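PDB 3VCO: dihydrofolate reductase from Schistosoma mansoni, which catalyses the NADPH-dependent reduction of 7,8-dihydrofolate to 5,6,7,8-tetrahydrofolate, a key step of folate metabolism needed for thymidylate, purine and glycine synthesis. Local coordinates for residues A[21-26]-A[138-143]; A[66-71]-A[107-112]. All coordinates share one frame; numbering follows the deposited sequence.

Interaction 1 (A[21-26]-A[138-143]); sequences MRLNVV and KEALKQ
Leu23 and Val25 on the parallel strand 23-29 of the dihydrofolate reductase sheet pack against Ala140 in the last turn of helix 134-142 and Gln143 just after it. The backbones come nearest at Leu23 and Ala140, whose CA atoms stand 7.1 Å apart, and the methyl of Ala140 points at the strand and is touched by two of its side chains. Each gives one methyl, from the same face of the strand: CD1 of Leu23 lies 4.1 Å from CB of Ala140, and CG2 of Val25 lies 4.2 Å from that same CB. In Val25 this branch is the one trans to the carbonyl carbon, while CG1 stands trans to the backbone N (chi1 168°).

Strand 23-29 runs parallel to both its neighbours, 125-130 and 148-156, and helix 134-142 lies in the connection between those two, in the right-handed manner usual for beta-alpha-beta crossovers. Here the helix covers strand 23-29, and Val148 at the start of the outgoing strand touches both Val25 and Gln143.

In Gln143, the first residue past the helix, chi1 of 58° sets CG between the backbone N and carbonyl carbon, and a second bend at chi2 brings the amide back to the carbonyl of Ala140. NE2 then donates to Ala140 O over 3.1 Å, with the acceptor close to the amide plane. The same nitrogen sits 3.6 Å from Leu23 CD1, a van der Waals contact. At the other end of the amide, OE1 accepts from the backbone N atoms of Ile145 and Tyr146, so the polar group is held from both ends as the chain turns toward strand 148-156.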
loop_
_atom_site.group_PDB
_atom_site.type_symbol
_atom_site.label_atom_id
_atom_site.label_comp_id
_atom_site.label_asym_id
_atom_site.label_seq_id
_atom_site.Cartn_x
_atom_site.Cartn_y
_atom_site.Cartn_z
ATOM N N MET A 21 -8.049 -14.602 -0.097
ATOM C CA MET A 21 -7.232 -13.415 0.008
ATOM C C MET A 21 -7.777 -12.220 -0.795
ATOM O O MET A 21 -7.999 -12.301 -1.986
ATOM C CB MET A 21 -5.792 -13.721 -0.440
ATOM C CG MET A 21 -4.800 -12.668 -0.054
ATOM S SD MET A 21 -3.127 -12.890 -0.707
ATOM C CE MET A 21 -3.459 -13.174 -2.452
ATOM N N ARG A 22 -7.982 -11.108 -0.109
ATOM C CA ARG A 22 -8.286 -9.846 -0.740
ATOM C C ARG A 22 -6.918 -9.187 -0.930
ATOM O O ARG A 22 -6.060 -9.263 -0.057
ATOM C CB ARG A 22 -9.115 -8.997 0.230
ATOM C CG ARG A 22 -9.719 -7.756 -0.397
ATOM C CD ARG A 22 -10.733 -7.211 0.510
ATOM N NE ARG A 22 -10.124 -6.576 1.655
ATOM C CZ ARG A 22 -10.767 -6.303 2.791
ATOM N NH1 ARG A 22 -12.062 -6.626 2.938
ATOM N NH2 ARG A 22 -10.110 -5.696 3.775
ATOM N N LEU A 23 -6.686 -8.549 -2.057
ATOM C CA LEU A 23 -5.428 -7.828 -2.170
ATOM C C LEU A 23 -5.767 -6.422 -1.826
ATOM O O LEU A 23 -6.672 -5.846 -2.424
ATOM C CB LEU A 23 -4.862 -7.904 -3.579
ATOM C CG LEU A 23 -4.314 -9.194 -4.104
ATOM C CD1 LEU A 23 -3.786 -8.936 -5.508
ATOM C CD2 LEU A 23 -3.203 -9.697 -3.160
ATOM N N ASN A 24 -5.064 -5.858 -0.858
ATOM C CA ASN A 24 -5.328 -4.497 -0.444
ATOM C C ASN A 24 -4.260 -3.629 -1.088
ATOM O O ASN A 24 -3.108 -3.987 -1.088
ATOM C CB ASN A 24 -5.305 -4.371 1.067
ATOM C CG ASN A 24 -6.403 -5.221 1.736
ATOM O OD1 ASN A 24 -7.566 -4.868 1.709
ATOM N ND2 ASN A 24 -6.014 -6.331 2.316
ATOM N N VAL A 25 -4.696 -2.581 -1.764
ATOM C CA VAL A 25 -3.798 -1.669 -2.402
ATOM C C VAL A 25 -3.834 -0.389 -1.578
ATOM O O VAL A 25 -4.915 0.118 -1.274
ATOM C CB VAL A 25 -4.282 -1.403 -3.813
ATOM C CG1 VAL A 25 -3.536 -0.251 -4.394
ATOM C CG2 VAL A 25 -4.076 -2.656 -4.647
ATOM N N VAL A 26 -2.661 0.130 -1.217
ATOM C CA VAL A 26 -2.620 1.418 -0.503
ATOM C C VAL A 26 -1.846 2.415 -1.387
ATOM O O VAL A 26 -0.726 2.135 -1.780
ATOM C CB VAL A 26 -1.886 1.285 0.850
ATOM C CG1 VAL A 26 -1.943 2.626 1.659
ATOM C CG2 VAL A 26 -2.518 0.153 1.647
ATOM N N LYS A 138 -0.090 -2.304 -10.756
ATOM C CA LYS A 138 -0.670 -2.701 -12.037
ATOM C C LYS A 138 -1.005 -4.197 -12.001
ATOM O O LYS A 138 -2.114 -4.604 -12.330
ATOM C CB LYS A 138 0.267 -2.391 -13.187
ATOM C CG LYS A 138 -0.323 -2.759 -14.555
ATOM C CD LYS A 138 0.572 -2.303 -15.724
ATOM C CE LYS A 138 -0.080 -2.555 -17.096
ATOM N NZ LYS A 138 -0.082 -4.008 -17.464
ATOM N N GLU A 139 -0.048 -5.009 -11.567
ATOM C CA GLU A 139 -0.305 -6.454 -11.474
ATOM C C GLU A 139 -1.446 -6.787 -10.557
ATOM O O GLU A 139 -2.276 -7.643 -10.878
ATOM C CB GLU A 139 0.944 -7.214 -11.049
ATOM C CG GLU A 139 1.891 -7.396 -12.237
ATOM C CD GLU A 139 3.263 -7.804 -11.804
ATOM O OE1 GLU A 139 3.392 -8.260 -10.647
ATOM O OE2 GLU A 139 4.207 -7.665 -12.619
ATOM N N ALA A 140 -1.498 -6.110 -9.411
ATOM C CA ALA A 140 -2.603 -6.299 -8.478
ATOM C C ALA A 140 -3.959 -5.961 -9.058
ATOM O O ALA A 140 -4.951 -6.634 -8.776
ATOM C CB ALA A 140 -2.352 -5.468 -7.183
ATOM N N LEU A 141 -4.034 -4.894 -9.851
ATOM C CA LEU A 141 -5.328 -4.492 -10.411
ATOM C C LEU A 141 -5.726 -5.344 -11.613
ATOM O O LEU A 141 -6.899 -5.539 -11.863
ATOM C CB LEU A 141 -5.272 -3.021 -10.894
ATOM C CG LEU A 141 -5.388 -2.088 -9.674
ATOM C CD1 LEU A 141 -5.092 -0.661 -10.072
ATOM C CD2 LEU A 141 -6.792 -2.225 -9.118
ATOM N N LYS A 142 -4.736 -5.798 -12.373
ATOM C CA LYS A 142 -4.983 -6.486 -13.645
ATOM C C LYS A 142 -5.401 -7.969 -13.453
ATOM O O LYS A 142 -6.088 -8.526 -14.306
ATOM C CB LYS A 142 -3.742 -6.379 -14.560
ATOM C CG LYS A 142 -3.955 -6.741 -16.039
ATOM C CD LYS A 142 -2.908 -6.143 -17.045
ATOM C CE LYS A 142 -3.523 -5.069 -18.005
ATOM N NZ LYS A 142 -2.772 -4.835 -19.312
ATOM N N GLN A 143 -4.970 -8.612 -12.372
ATOM C CA GLN A 143 -5.359 -10.021 -12.137
ATOM C C GLN A 143 -6.859 -10.167 -11.872
ATOM O O GLN A 143 -7.486 -9.272 -11.315
ATOM C CB GLN A 143 -4.512 -10.711 -11.039
ATOM C CG GLN A 143 -4.520 -10.025 -9.614
ATOM C CD GLN A 143 -5.842 -10.282 -8.849
ATOM O OE1 GLN A 143 -6.408 -11.349 -8.962
ATOM N NE2 GLN A 143 -6.323 -9.295 -8.090
#

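Interaction 2 (A[66-71]-A[107-112]); sequences AVVMGR and PSLNAA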
loop_
_atom_site.group_PDB
_atom_site.type_symbol
_atom_site.label_atom_id
_atom_site.label_comp_id
_atom_site.label_asym_id
_atom_site.label_seq_id
_atom_site.Cartn_x
_atom_site.Cartn_y
_atom_site.Cartn_z
ATOM N N ALA A 66 0.962 -8.293 5.986
ATOM C CA ALA A 66 2.132 -8.174 5.102
ATOM C C ALA A 66 2.032 -6.878 4.299
ATOM O O ALA A 66 0.934 -6.483 3.889
ATOM C CB ALA A 66 2.238 -9.386 4.149
ATOM N N VAL A 67 3.149 -6.166 4.159
ATOM C CA VAL A 67 3.201 -5.031 3.239
ATOM C C VAL A 67 4.206 -5.405 2.154
ATOM O O VAL A 67 5.342 -5.769 2.451
ATOM C CB VAL A 67 3.634 -3.723 3.895
ATOM C CG1 VAL A 67 2.497 -3.208 4.832
ATOM C CG2 VAL A 67 4.950 -3.925 4.708
ATOM N N VAL A 68 3.725 -5.382 0.913
ATOM C CA VAL A 68 4.493 -5.819 -0.218
ATOM C C VAL A 68 4.747 -4.583 -1.071
ATOM O O VAL A 68 3.834 -3.779 -1.275
ATOM C CB VAL A 68 3.731 -6.913 -1.012
ATOM C CG1 VAL A 68 4.615 -7.439 -2.155
ATOM C CG2 VAL A 68 3.270 -8.092 -0.065
ATOM N N MET A 69 5.986 -4.414 -1.540
ATOM C CA MET A 69 6.344 -3.192 -2.249
ATOM C C MET A 69 7.531 -3.465 -3.178
ATOM O O MET A 69 8.264 -4.419 -2.951
ATOM C CB MET A 69 6.744 -2.116 -1.231
ATOM C CG MET A 69 8.087 -2.434 -0.565
ATOM S SD MET A 69 8.423 -1.470 0.908
ATOM C CE MET A 69 7.869 -2.719 2.060
ATOM N N GLY A 70 7.718 -2.604 -4.200
ATOM C CA GLY A 70 8.917 -2.630 -5.046
ATOM C C GLY A 70 10.105 -2.025 -4.317
ATOM O O GLY A 70 9.957 -1.415 -3.241
ATOM N N ARG A 71 11.288 -2.150 -4.915
ATOM C CA ARG A 71 12.523 -1.598 -4.348
ATOM C C ARG A 71 12.545 -0.088 -4.218
ATOM O O ARG A 71 13.035 0.459 -3.205
ATOM C CB ARG A 71 13.744 -2.061 -5.160
ATOM C CG ARG A 71 15.061 -1.443 -4.655
ATOM C CD ARG A 71 16.341 -2.124 -5.175
ATOM N NE ARG A 71 17.502 -1.569 -4.452
ATOM C CZ ARG A 71 18.761 -1.958 -4.607
ATOM N NH1 ARG A 71 19.061 -2.896 -5.486
ATOM N NH2 ARG A 71 19.729 -1.388 -3.895
ATOM N N PRO A 107 11.551 -12.203 -6.258
ATOM C CA PRO A 107 11.662 -11.597 -7.590
ATOM C C PRO A 107 10.332 -11.137 -8.179
ATOM O O PRO A 107 10.341 -10.372 -9.161
ATOM C CB PRO A 107 12.217 -12.737 -8.454
ATOM C CG PRO A 107 11.765 -13.980 -7.755
ATOM C CD PRO A 107 11.778 -13.659 -6.288
ATOM N N SER A 108 9.215 -11.574 -7.603
ATOM C CA SER A 108 7.929 -11.308 -8.234
ATOM C C SER A 108 6.805 -11.250 -7.215
ATOM O O SER A 108 6.946 -11.716 -6.091
ATOM C CB SER A 108 7.615 -12.337 -9.334
ATOM O OG SER A 108 7.194 -13.572 -8.766
ATOM N N LEU A 109 5.700 -10.634 -7.609
ATOM C CA LEU A 109 4.480 -10.656 -6.793
ATOM C C LEU A 109 3.978 -12.082 -6.568
ATOM O O LEU A 109 3.515 -12.405 -5.470
ATOM C CB LEU A 109 3.382 -9.831 -7.469
ATOM C CG LEU A 109 2.099 -9.668 -6.657
ATOM C CD1 LEU A 109 2.442 -8.931 -5.321
ATOM C CD2 LEU A 109 1.121 -8.882 -7.457
ATOM N N ASN A 110 4.037 -12.902 -7.620
ATOM C CA ASN A 110 3.719 -14.321 -7.531
ATOM C C ASN A 110 4.424 -14.867 -6.339
ATOM O O ASN A 110 3.816 -15.491 -5.469
ATOM C CB ASN A 110 4.209 -15.122 -8.768
ATOM C CG ASN A 110 3.181 -15.179 -9.850
ATOM O OD1 ASN A 110 2.066 -14.739 -9.618
ATOM N ND2 ASN A 110 3.530 -15.713 -11.051
ATOM N N ALA A 111 5.727 -14.614 -6.308
ATOM C CA ALA A 111 6.562 -15.181 -5.284
ATOM C C ALA A 111 6.247 -14.610 -3.891
ATOM O O ALA A 111 6.330 -15.337 -2.908
ATOM C CB ALA A 111 8.055 -15.082 -5.660
ATOM N N ALA A 112 5.878 -13.328 -3.804
ATOM C CA ALA A 112 5.507 -12.763 -2.502
ATOM C C ALA A 112 4.274 -13.497 -1.962
ATOM O O ALA A 112 4.226 -13.828 -0.795
ATOM C CB ALA A 112 5.223 -11.271 -2.595
#
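Val68 of strand 64-70 reaches the first turn of helix 109-116 through one methyl group. CG1, trans to the backbone N (chi1 -176°), lies 3.9 Å from CB of Ala112 and 4.1 Å from CD1 of Leu109, so it touches two residues three apart on one face of the helix. The side chains of Val68 and Leu109 cross at about a right angle, whereas Ala112 brings its CB toward the strand. With so short a side chain here, the backbones approach closely: the CA atoms of Val68 and Ala112 are 7.4 Å apart. This side of the contact is buried and wholly apolar. Val92, Val128 and Ile130 of the two flanking strands also touch Val68, while Ile90 and Val106 meet Ala112.

The packing thins toward the start of the helix. Leu109 is partly exposed; its CB points along the contact, and only the end of its side chain comes close to Val68. Ser108 is the N-cap: its OG accepts from Ala111 N over 3.0 Å, with an N-H...O angle of 156°, while Ser108 O accepts from Ala112 N. The cap therefore satisfies a backbone N-H of the first turn on the side remote from the strand.

At the far end of the strand Gly70 is itself the N-cap of helix 71-76, whose Arg71 belongs, by similarity, to the NADP(+) site and forms a salt bridge with Glu75. Helix 109-116 connects the parallel strands 104-106 and 125-130, and in this beta-alpha-beta crossover of the dihydrofolate reductase fold it covers strand 64-70.

In the fold
Both contacts set a helix against the same mixed sheet, with centres 11 Å apart. Strand 125-130 lies between strands 23-29 and 64-70, pairing parallel with each. Along the chain, both segments of interaction 2 fall between the two segments of interaction 1. The sheet is not laid down in sequence order, since strand 23-29 lies between 125-130 and 148-156. The helices also meet directly: Glu139 OE1 lies 3.5 Å from Leu109 CB, joining helix 134-142 to helix 109-116 in one layer over the sheet. Lys138, Glu139 and Arg71 belong, by similarity, to the NADP(+) site, consistent with this layer and the strand ends near it forming part of the cofactor-binding region.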